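Side-chain contacts in designed CISK-PX domain (Synthetic construct, PDB 4OXW), which is a computationally designed CISK PX domain that, like natural PX domains, probably binds phosphoinositide lipids: residues K90-Q93 against R94-S97; V32-G36 against E37-V41. All coordinates share one frame; numbering follows the deposited sequence.

Interaction 1. Residues K90-Q93 against R94-S97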
# COMPACT_ATOMS: atom_id res chain seq x y z
N LYS A 90 3.37 1.65 -7.23
CA LYS A 90 2.81 1.34 -8.57
C LYS A 90 1.49 0.60 -8.40
O LYS A 90 0.49 0.87 -9.09
CB LYS A 90 3.82 0.51 -9.38
CG LYS A 90 3.27 0.05 -10.72
CD LYS A 90 4.40 -0.50 -11.58
CE LYS A 90 3.88 -1.33 -12.75
NZ LYS A 90 4.97 -2.02 -13.51
N TYR A 91 1.45 -0.34 -7.45
CA TYR A 91 0.22 -1.10 -7.19
C TYR A 91 -0.98 -0.21 -6.83
O TYR A 91 -2.04 -0.25 -7.48
CB TYR A 91 0.45 -2.08 -6.05
CG TYR A 91 -0.77 -2.92 -5.70
CD1 TYR A 91 -1.06 -4.08 -6.41
CD2 TYR A 91 -1.58 -2.58 -4.62
CE1 TYR A 91 -2.18 -4.84 -6.10
CE2 TYR A 91 -2.69 -3.33 -4.28
CZ TYR A 91 -3.00 -4.45 -5.03
OH TYR A 91 -4.11 -5.17 -4.69
N ILE A 92 -0.80 0.62 -5.81
CA ILE A 92 -1.91 1.45 -5.35
C ILE A 92 -2.26 2.52 -6.40
O ILE A 92 -3.45 2.87 -6.56
CB ILE A 92 -1.68 2.00 -3.91
CG1 ILE A 92 -2.99 2.53 -3.33
CG2 ILE A 92 -0.60 3.08 -3.89
CD1 ILE A 92 -4.10 1.51 -3.13
N GLN A 93 -1.27 2.99 -7.15
CA GLN A 93 -1.57 3.94 -8.28
C GLN A 93 -2.43 3.27 -9.33
O GLN A 93 -3.37 3.89 -9.88
CB GLN A 93 -0.27 4.50 -8.88
CG GLN A 93 0.41 5.48 -7.98
CD GLN A 93 1.77 5.98 -8.45
OE1 GLN A 93 2.39 5.40 -9.34
NE2 GLN A 93 2.24 7.07 -7.85
N ARG A 94 -2.12 2.01 -9.63
CA ARG A 94 -2.90 1.27 -10.58
C ARG A 94 -4.30 1.05 -10.08
O ARG A 94 -5.25 1.14 -10.85
CB ARG A 94 -2.23 -0.04 -10.88
CG ARG A 94 -1.10 0.10 -11.86
CD ARG A 94 -1.65 -0.03 -13.28
NE ARG A 94 -0.70 0.35 -14.33
CZ ARG A 94 0.49 -0.23 -14.53
NH1 ARG A 94 0.91 -1.21 -13.73
NH2 ARG A 94 1.26 0.20 -15.53
N ILE A 95 -4.46 0.73 -8.80
CA ILE A 95 -5.79 0.59 -8.25
C ILE A 95 -6.62 1.86 -8.43
O ILE A 95 -7.77 1.78 -8.88
CB ILE A 95 -5.72 0.20 -6.74
CG1 ILE A 95 -5.17 -1.20 -6.60
CG2 ILE A 95 -7.09 0.39 -6.07
CD1 ILE A 95 -6.11 -2.31 -6.90
N VAL A 96 -6.08 3.01 -8.07
CA VAL A 96 -6.86 4.24 -8.01
C VAL A 96 -7.11 4.77 -9.44
O VAL A 96 -8.00 5.61 -9.64
CB VAL A 96 -6.16 5.27 -7.13
CG1 VAL A 96 -6.70 6.68 -7.31
CG2 VAL A 96 -6.34 4.80 -5.69
N SER A 97 -6.35 4.24 -10.40
CA SER A 97 -6.56 4.58 -11.82
C SER A 97 -7.85 3.96 -12.37
O SER A 97 -8.32 4.38 -13.43
CB SER A 97 -5.36 4.14 -12.68
OG SER A 97 -5.54 2.77 -13.07

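Interaction 2. Residues V32-G36 against E37-V41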
# COMPACT_ATOMS: atom_id res chain seq x y z
N VAL A 32 -2.16 10.99 -0.16
CA VAL A 32 -3.38 10.90 -0.93
C VAL A 32 -3.82 12.34 -1.21
O VAL A 32 -3.83 13.15 -0.31
CB VAL A 32 -4.48 10.15 -0.19
CG1 VAL A 32 -5.74 10.02 -1.05
CG2 VAL A 32 -4.01 8.78 0.27
N LYS A 33 -4.06 12.66 -2.48
CA LYS A 33 -4.56 13.99 -2.89
C LYS A 33 -5.85 13.86 -3.66
O LYS A 33 -6.03 12.96 -4.49
CB LYS A 33 -3.50 14.67 -3.75
CG LYS A 33 -2.27 14.99 -2.96
CD LYS A 33 -1.04 15.13 -3.83
CE LYS A 33 -0.97 16.48 -4.51
NZ LYS A 33 0.45 16.82 -4.82
N THR A 34 -6.81 14.73 -3.38
CA THR A 34 -8.00 14.73 -4.19
C THR A 34 -8.50 16.15 -4.14
O THR A 34 -8.51 16.76 -3.08
CB THR A 34 -9.06 13.72 -3.75
OG1 THR A 34 -10.14 13.74 -4.68
CG2 THR A 34 -9.59 14.02 -2.39
N GLY A 35 -8.88 16.70 -5.28
CA GLY A 35 -9.18 18.15 -5.25
C GLY A 35 -8.00 18.93 -4.74
O GLY A 35 -6.88 18.77 -5.23
N GLY A 36 -8.21 19.82 -3.76
CA GLY A 36 -7.14 20.55 -3.14
C GLY A 36 -6.80 20.04 -1.75
O GLY A 36 -6.12 20.71 -1.00
N GLU A 37 -7.28 18.84 -1.43
CA GLU A 37 -7.04 18.21 -0.13
C GLU A 37 -5.88 17.20 -0.24
O GLU A 37 -5.65 16.62 -1.31
CB GLU A 37 -8.28 17.46 0.32
CG GLU A 37 -9.55 18.31 0.31
CD GLU A 37 -10.77 17.53 0.75
OE1 GLU A 37 -10.89 16.34 0.40
OE2 GLU A 37 -11.63 18.13 1.45
N GLU A 38 -5.14 17.04 0.87
CA GLU A 38 -4.03 16.09 0.91
C GLU A 38 -3.95 15.54 2.34
O GLU A 38 -4.16 16.26 3.32
CB GLU A 38 -2.73 16.77 0.50
CG GLU A 38 -1.49 15.87 0.50
CD GLU A 38 -0.28 16.52 -0.13
OE1 GLU A 38 -0.09 17.74 0.05
OE2 GLU A 38 0.49 15.82 -0.81
N TRP A 39 -3.72 14.23 2.45
CA TRP A 39 -3.53 13.61 3.76
C TRP A 39 -2.64 12.38 3.54
O TRP A 39 -2.22 12.07 2.43
CB TRP A 39 -4.84 13.20 4.40
CG TRP A 39 -5.60 12.18 3.67
CD1 TRP A 39 -5.53 10.81 3.84
CD2 TRP A 39 -6.60 12.40 2.67
NE1 TRP A 39 -6.42 10.18 2.99
CE2 TRP A 39 -7.07 11.13 2.25
CE3 TRP A 39 -7.11 13.56 2.05
CZ2 TRP A 39 -8.05 10.99 1.27
CZ3 TRP A 39 -8.06 13.41 1.09
CH2 TRP A 39 -8.53 12.14 0.70
N ALA A 40 -2.29 11.74 4.64
CA ALA A 40 -1.46 10.53 4.59
C ALA A 40 -2.09 9.45 5.45
O ALA A 40 -2.71 9.74 6.47
CB ALA A 40 -0.08 10.86 5.12
N VAL A 41 -1.88 8.20 5.06
CA VAL A 41 -2.26 7.05 5.86
C VAL A 41 -1.00 6.20 5.90
O VAL A 41 -0.15 6.28 5.00
CB VAL A 41 -3.45 6.24 5.32
CG1 VAL A 41 -4.72 7.12 5.37
CG2 VAL A 41 -3.20 5.73 3.91
O HOH W 1 -4.56 18.14 -3.52

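Interaction 1. Residues K90-Q93 against R94-S97
K90 to R94, Y91 to I95 and I92 to V96 are joined by i to i+4 backbone hydrogen bonds, with S97 N to Q93 O a weak fourth. They belong to the C-terminal part of helix 78-96 of the PX fold. Y91 and I95 lie side by side on the buried face. Y91 CG is anti to the backbone N (chi1 180°), which places the ring alongside I95. I95 CG1 sits over one ring face, offset toward the rim, 4.0 Å from CE2. The phenol OH of Y91 bonds to H52, which fixes the far end of the ring. I92 and I95 meet at an oblique angle, with I92 CD1 4.2 Å from I95 CB. Residues of helix 105-112 pack against both isoleucines. On the exposed face K90 and R94 run alongside each other. The K90 chain is extended, while R94 bends at chi2 (-88°). K90 CE comes obliquely to the R94 guanidinium, 3.1 Å from NH1, an unusually short approach whose detail is doubtful. The like charges of K90 NZ and R94 NH1 stay 4.1 Å apart, so some repulsion is likely. Q93 NE2 bonds to V10 O on strand 9-18. S97 OG donates to R94 O, three residues back, at 2.8 Å, tilted 24° from the carbonyl plane.

Interaction 2. Residues V32-G36 against E37-V41
V32 and W39 meet at an oblique angle, with the valine CB lying over one face of the indole. V32 CB is 3.9 Å from the centroid of the W39 five-membered ring and 23° off the ring normal, a CH-pi contact. V32 CG1 lies beyond the rim of the six-membered ring, on the same side, 3.4 Å from W39 CZ2. W39 CG stands between its backbone N and carbonyl carbon (chi1 63°), which swings the indole back across the neighbouring strand. T34 approaches differently. Its methyl CG2 lies at the ring edge, near the ring plane, 3.8 Å from W39 CH2. The indole NE1 is satisfied by L111 O, which ties this face to helix 105-112.

These residues form a beta hairpin between strands 25-34 and 37-44, closed by a type II' turn from T34 to E37. V32 with W39 and T34 with E37 are hydrogen-bonded antiparallel pairs. G35 takes the positive phi (56°) of the turn. A water donates to G35 O and E37 O, bridging the turn to the strand.

The face opposite W39 carries K33 and E38, a non-hydrogen-bonded pair. Their side chains run side by side in the same direction. The touching is done by the lysine methylenes, with K33 CD 3.5 Å from E38 OE2. K33 bends at chi3, and its NZ stays 4.1 Å from E38 OE2, beyond a salt bridge.

Interaction 1 lies within one helix and is partly buried. Interaction 2 joins two strands of a hairpin and is mostly a surface contact. Their centres are 15 Å apart and they do not touch. Both nevertheless meet helix 105-112, with L111 as the shared neighbour. Interaction 1 has aliphatic packing on an aromatic ring inside and two like charges outside. Interaction 2 has a valine over an indole on one face and, on the other, opposite charges that stay beyond salt-bridge distance. Backbone bonds run along the helix in one and across strands in the other.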